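Local coordinates for integron cassette protein (Vibrio cholerae, PDB 3G1J) that is of unknown function, encoded by a mobile integron gene cassette and built as a small, mostly beta protein of the DUF3601 family, at residues A[3-11]-A[40-48]. Residues are numbered along the deposited sequence; the frame is centred on the assembly and turned at random.
Sequences DRDYLQSEY and MRFLGSNFV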
ATOM      1  N   ASP A   3      13.980   1.842  -6.427  1.00 27.33           N
ATOM      2  CA  ASP A   3      14.791   0.670  -6.732  1.00 22.75           C
ATOM      3  C   ASP A   3      14.095  -0.562  -6.150  1.00 23.72           C
ATOM      4  O   ASP A   3      14.073  -0.757  -4.940  1.00 24.80           O
ATOM      5  CB  ASP A   3      16.200   0.856  -6.148  1.00 26.42           C
ATOM      6  CG  ASP A   3      17.156  -0.257  -6.523  1.00 29.51           C
ATOM      7  OD1 ASP A   3      16.708  -1.322  -7.000  1.00 29.43           O
ATOM      8  OD2 ASP A   3      18.374  -0.051  -6.329  1.00 32.05           O
ATOM      9  N   ARG A   4      13.517  -1.388  -7.018  1.00 29.11           N
ATOM     10  CA  ARG A   4      12.742  -2.553  -6.581  1.00 28.82           C
ATOM     11  C   ARG A   4      13.549  -3.540  -5.747  1.00 28.07           C
ATOM     12  O   ARG A   4      12.988  -4.258  -4.917  1.00 27.44           O
ATOM     13  CB  ARG A   4      12.157  -3.298  -7.781  1.00 35.15           C
ATOM     14  CG  ARG A   4      11.410  -2.421  -8.756  1.00 38.96           C
ATOM     15  CD  ARG A   4       9.928  -2.353  -8.470  1.00 35.27           C
ATOM     16  NE  ARG A   4       9.240  -1.691  -9.574  1.00 39.14           N
ATOM     17  CZ  ARG A   4       8.574  -2.329 -10.533  1.00 41.73           C
ATOM     18  NH1 ARG A   4       8.478  -3.657 -10.514  1.00 36.99           N
ATOM     19  NH2 ARG A   4       7.987  -1.636 -11.502  1.00 38.83           N
ATOM     20  N   ASP A   5      14.856  -3.597  -5.981  1.00 26.22           N
ATOM     21  CA  ASP A   5      15.710  -4.535  -5.266  1.00 27.74           C
ATOM     22  C   ASP A   5      15.775  -4.261  -3.758  1.00 25.72           C
ATOM     23  O   ASP A   5      16.220  -5.116  -2.992  1.00 29.53           O
ATOM     24  CB  ASP A   5      17.122  -4.549  -5.863  1.00 32.55           C
ATOM     25  CG  ASP A   5      17.195  -5.305  -7.186  1.00 41.50           C
ATOM     26  OD1 ASP A   5      16.164  -5.857  -7.627  1.00 37.70           O
ATOM     27  OD2 ASP A   5      18.291  -5.350  -7.784  1.00 48.68           O
ATOM     28  N   TYR A   6      15.368  -3.061  -3.339  1.00 21.69           N
ATOM     29  CA  TYR A   6      15.330  -2.717  -1.919  1.00 19.06           C
ATOM     30  C   TYR A   6      14.013  -3.106  -1.267  1.00 25.70           C
ATOM     31  O   TYR A   6      13.901  -3.081  -0.042  1.00 25.01           O
ATOM     32  CB  TYR A   6      15.565  -1.213  -1.700  1.00 20.34           C
ATOM     33  CG  TYR A   6      17.022  -0.836  -1.783  1.00 23.92           C
ATOM     34  CD1 TYR A   6      17.805  -0.749  -0.636  1.00 29.83           C
ATOM     35  CD2 TYR A   6      17.621  -0.584  -3.007  1.00 27.09           C
ATOM     36  CE1 TYR A   6      19.143  -0.414  -0.709  1.00 32.88           C
ATOM     37  CE2 TYR A   6      18.951  -0.252  -3.092  1.00 31.33           C
ATOM     38  CZ  TYR A   6      19.714  -0.169  -1.944  1.00 34.28           C
ATOM     39  OH  TYR A   6      21.050   0.164  -2.045  1.00 34.64           O
ATOM     40  N   LEU A   7      13.025  -3.482  -2.074  1.00 18.13           N
ATOM     41  CA  LEU A   7      11.680  -3.717  -1.552  1.00 22.17           C
ATOM     42  C   LEU A   7      11.426  -5.144  -1.085  1.00 28.48           C
ATOM     43  O   LEU A   7      11.933  -6.109  -1.660  1.00 24.93           O
ATOM     44  CB  LEU A   7      10.621  -3.352  -2.598  1.00 19.41           C
ATOM     45  CG  LEU A   7      10.543  -1.917  -3.130  1.00 23.15           C
ATOM     46  CD1 LEU A   7       9.373  -1.789  -4.092  1.00 26.70           C
ATOM     47  CD2 LEU A   7      10.453  -0.888  -2.012  1.00 23.07           C
ATOM     48  N   GLN A   8      10.611  -5.256  -0.043  1.00 24.36           N
ATOM     49  CA  GLN A   8      10.110  -6.535   0.413  1.00 24.10           C
ATOM     50  C   GLN A   8       9.007  -6.998  -0.536  1.00 23.91           C
ATOM     51  O   GLN A   8       8.117  -6.226  -0.885  1.00 28.52           O
ATOM     52  CB  GLN A   8       9.583  -6.355   1.832  1.00 28.93           C
ATOM     53  CG  GLN A   8       9.033  -7.581   2.484  1.00 30.15           C
ATOM     54  CD  GLN A   8       8.750  -7.317   3.942  1.00 32.93           C
ATOM     55  OE1 GLN A   8       9.657  -6.985   4.708  1.00 28.29           O
ATOM     56  NE2 GLN A   8       7.486  -7.431   4.331  1.00 29.96           N
ATOM     57  N   SER A   9       9.069  -8.255  -0.972  1.00 20.64           N
ATOM     58  CA  SER A   9       8.160  -8.733  -2.013  1.00 23.99           C
ATOM     59  C   SER A   9       6.743  -9.055  -1.532  1.00 26.08           C
ATOM     60  O   SER A   9       5.819  -9.140  -2.340  1.00 31.60           O
ATOM     61  CB  SER A   9       8.756  -9.951  -2.726  1.00 28.30           C
ATOM     62  OG  SER A   9       8.925 -11.027  -1.823  1.00 30.59           O
ATOM     63  N   GLU A  10       6.573  -9.257  -0.230  1.00 23.55           N
ATOM     64  CA  GLU A  10       5.255  -9.526   0.335  1.00 25.89           C
ATOM     65  C   GLU A  10       5.019  -8.722   1.595  1.00 26.83           C
ATOM     66  O   GLU A  10       5.917  -8.555   2.417  1.00 26.32           O
ATOM     67  CB  GLU A  10       5.107 -11.011   0.678  1.00 26.86           C
ATOM     68  CG  GLU A  10       5.423 -11.936  -0.481  1.00 37.68           C
ATOM     69  CD  GLU A  10       4.970 -13.363  -0.234  1.00 50.43           C
ATOM     70  OE1 GLU A  10       4.417 -13.632   0.857  1.00 45.65           O
ATOM     71  OE2 GLU A  10       5.167 -14.212  -1.134  1.00 54.77           O
ATOM     72  N   TYR A  11       3.794  -8.243   1.755  1.00 25.18           N
ATOM     73  CA  TYR A  11       3.396  -7.601   2.989  1.00 21.05           C
ATOM     74  C   TYR A  11       1.950  -7.988   3.263  1.00 23.04           C
ATOM     75  O   TYR A  11       1.025  -7.482   2.616  1.00 23.05           O
ATOM     76  CB  TYR A  11       3.545  -6.076   2.913  1.00 23.83           C
ATOM     77  CG  TYR A  11       3.334  -5.416   4.254  1.00 22.93           C
ATOM     78  CD1 TYR A  11       4.403  -5.152   5.094  1.00 22.03           C
ATOM     79  CD2 TYR A  11       2.056  -5.090   4.695  1.00 23.19           C
ATOM     80  CE1 TYR A  11       4.213  -4.574   6.323  1.00 24.11           C
ATOM     81  CE2 TYR A  11       1.858  -4.510   5.920  1.00 26.58           C
ATOM     82  CZ  TYR A  11       2.930  -4.257   6.731  1.00 27.41           C
ATOM     83  OH  TYR A  11       2.712  -3.673   7.949  1.00 33.35           O
HETATM   84  N   MSE A  40      -4.757  -1.759  -8.889  1.00 20.49           N
HETATM   85  CA  MSE A  40      -3.319  -1.468  -8.924  1.00 21.77           C
HETATM   86  C   MSE A  40      -2.523  -2.753  -8.769  1.00 25.34           C
HETATM   87  O   MSE A  40      -2.955  -3.670  -8.071  1.00 27.57           O
HETATM   88  CB  MSE A  40      -2.936  -0.539  -7.762  1.00 27.29           C
HETATM   89  CG  MSE A  40      -3.816   0.676  -7.603  1.00 41.22           C
HETATM   90 SE   MSE A  40      -3.039   2.040  -6.456  0.66 19.41          SE
HETATM   91  CE  MSE A  40      -3.157   1.122  -4.652  1.00 17.84           C
ATOM     92  N   ARG A  41      -1.339  -2.815  -9.378  1.00 26.21           N
ATOM     93  CA  ARG A  41      -0.457  -3.968  -9.185  1.00 20.26           C
ATOM     94  C   ARG A  41       0.569  -3.711  -8.068  1.00 20.82           C
ATOM     95  O   ARG A  41       1.264  -2.692  -8.086  1.00 24.40           O
ATOM     96  CB  ARG A  41       0.255  -4.335 -10.493  1.00 26.19           C
ATOM     97  CG  ARG A  41       1.280  -5.462 -10.352  1.00 28.30           C
ATOM     98  CD  ARG A  41       1.688  -6.042 -11.703  1.00 27.05           C
ATOM     99  NE  ARG A  41       1.994  -4.991 -12.662  1.00 43.97           N
ATOM    100  CZ  ARG A  41       3.167  -4.372 -12.740  1.00 52.81           C
ATOM    101  NH1 ARG A  41       4.149  -4.701 -11.912  1.00 58.59           N
ATOM    102  NH2 ARG A  41       3.358  -3.421 -13.645  1.00 55.09           N
ATOM    103  N   PHE A  42       0.666  -4.621  -7.105  1.00 21.80           N
ATOM    104  CA  PHE A  42       1.631  -4.447  -6.013  1.00 19.53           C
ATOM    105  C   PHE A  42       3.071  -4.630  -6.501  1.00 22.14           C
ATOM    106  O   PHE A  42       3.388  -5.597  -7.194  1.00 23.91           O
ATOM    107  CB  PHE A  42       1.343  -5.408  -4.852  1.00 21.13           C
ATOM    108  CG  PHE A  42       2.164  -5.147  -3.611  1.00 18.26           C
ATOM    109  CD1 PHE A  42       2.160  -3.892  -3.010  1.00 21.94           C
ATOM    110  CD2 PHE A  42       2.912  -6.162  -3.020  1.00 19.28           C
ATOM    111  CE1 PHE A  42       2.894  -3.656  -1.848  1.00 20.70           C
ATOM    112  CE2 PHE A  42       3.654  -5.931  -1.875  1.00 21.21           C
ATOM    113  CZ  PHE A  42       3.644  -4.675  -1.278  1.00 19.49           C
ATOM    114  N   LEU A  43       3.941  -3.703  -6.123  1.00 22.25           N
ATOM    115  CA  LEU A  43       5.354  -3.775  -6.485  1.00 19.43           C
ATOM    116  C   LEU A  43       6.237  -4.222  -5.316  1.00 18.88           C
ATOM    117  O   LEU A  43       7.288  -4.831  -5.519  1.00 25.73           O
ATOM    118  CB  LEU A  43       5.831  -2.409  -6.978  1.00 21.29           C
ATOM    119  CG  LEU A  43       5.034  -1.768  -8.111  1.00 23.42           C
ATOM    120  CD1 LEU A  43       5.690  -0.448  -8.458  1.00 20.25           C
ATOM    121  CD2 LEU A  43       4.956  -2.689  -9.332  1.00 22.52           C
ATOM    122  N   GLY A  44       5.833  -3.882  -4.096  1.00 18.26           N
ATOM    123  CA  GLY A  44       6.595  -4.250  -2.909  1.00 18.95           C
ATOM    124  C   GLY A  44       6.493  -3.185  -1.833  1.00 21.14           C
ATOM    125  O   GLY A  44       5.930  -2.123  -2.077  1.00 19.75           O
ATOM    126  N   SER A  45       7.059  -3.451  -0.659  1.00 19.55           N
ATOM    127  CA  SER A  45       6.938  -2.538   0.461  1.00 19.29           C
ATOM    128  C   SER A  45       8.283  -2.249   1.126  1.00 26.46           C
ATOM    129  O   SER A  45       9.260  -2.986   0.959  1.00 24.61           O
ATOM    130  CB  SER A  45       6.006  -3.145   1.506  1.00 21.30           C
ATOM    131  OG  SER A  45       6.601  -4.297   2.093  1.00 24.33           O
ATOM    132  N   ASN A  46       8.316  -1.175   1.901  1.00 22.94           N
ATOM    133  CA  ASN A  46       9.444  -0.901   2.769  1.00 25.80           C
ATOM    134  C   ASN A  46       8.960  -0.311   4.082  1.00 25.32           C
ATOM    135  O   ASN A  46       8.050   0.516   4.088  1.00 24.24           O
ATOM    136  CB  ASN A  46      10.429   0.052   2.100  1.00 31.43           C
ATOM    137  CG  ASN A  46      11.665   0.271   2.936  1.00 38.27           C
ATOM    138  OD1 ASN A  46      12.312  -0.682   3.365  1.00 38.14           O
ATOM    139  ND2 ASN A  46      11.991   1.529   3.189  1.00 41.28           N
ATOM    140  N   PHE A  47       9.549  -0.743   5.191  1.00 27.54           N
ATOM    141  CA  PHE A  47       9.121  -0.250   6.502  1.00 27.63           C
ATOM    142  C   PHE A  47      10.259   0.413   7.254  1.00 30.56           C
ATOM    143  O   PHE A  47      11.312  -0.189   7.464  1.00 34.43           O
ATOM    144  CB  PHE A  47       8.504  -1.373   7.346  1.00 25.24           C
ATOM    145  CG  PHE A  47       7.986  -0.913   8.693  1.00 27.31           C
ATOM    146  CD1 PHE A  47       6.772  -0.253   8.794  1.00 34.52           C
ATOM    147  CD2 PHE A  47       8.704  -1.159   9.852  1.00 31.58           C
ATOM    148  CE1 PHE A  47       6.290   0.164  10.030  1.00 32.76           C
ATOM    149  CE2 PHE A  47       8.228  -0.748  11.093  1.00 35.48           C
ATOM    150  CZ  PHE A  47       7.021  -0.088  11.180  1.00 36.47           C
ATOM    151  N   VAL A  48      10.042   1.664   7.646  1.00 27.98           N
ATOM    152  CA  VAL A  48      11.021   2.413   8.429  1.00 32.75           C
ATOM    153  C   VAL A  48      10.568   2.463   9.887  1.00 39.83           C
ATOM    154  O   VAL A  48       9.742   3.297  10.252  1.00 43.99           O
ATOM    155  CB  VAL A  48      11.194   3.842   7.883  1.00 39.60           C
ATOM    156  CG1 VAL A  48      12.090   4.670   8.801  1.00 38.62           C
ATOM    157  CG2 VAL A  48      11.751   3.799   6.463  1.00 45.57           C
TER
HETATM  158  O   HOH W   1       8.432  -5.582  -8.079  1.00 45.63           O
HETATM  159  O   HOH W   2      12.350  -3.277   2.251  1.00 29.07           O
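Gln-8 and Ser-45 trade two backbone hydrogen bonds: Gln-8 N gives to Ser-45 O at 2.8 Å, and Ser-45 N gives back to Gln-8 O at 3.0 Å. Packing is tightest right beside this pair. Gln-8 O sits 3.2 Å from Gly-44 CA, and Leu-7 lays CD1 against the same glycine while CD2 reaches the Ser-45 carbonyl. Having no side chain, Gly-44 lets both Leu-7 and the Gln-8 carbonyl come in this close. Next to the bridge, Ser-45 OG, held between its own backbone N and carbonyl carbon (chi1 67°), comes up against the CB atoms of Gln-8 and Tyr-11, 3.6 Å from each. Gln-8 stretches out with CG trans to its own nitrogen (chi1 -179°), which carries NE2 on to Glu-10 O, a nearly straight bond of 2.7 Å that fixes the amide.

The single antiparallel bridge ties the N-terminal segment to strand 39-48, the middle strand of a five-stranded antiparallel sheet, where Leu-43 and Gly-44 form a classic beta bulge opposite Phe-57. Leu-7 also touches Phe-57, while the Phe-42 ring meets Phe-58 and has Gly-44 N over the centre of one face.

Toward Arg-4 the contact is looser and wetter. The Arg-4 side chain bends at chi2 (-93°) and brings one guanidinium face over Leu-43 CD2, 3.8 Å from CZ; a water links NH1 to Leu-43 O. Beyond Leu-7, on the Asn-46 side of the bridge, a second water lies 2.8 Å from both Tyr-6 O and Asn-46 OD1.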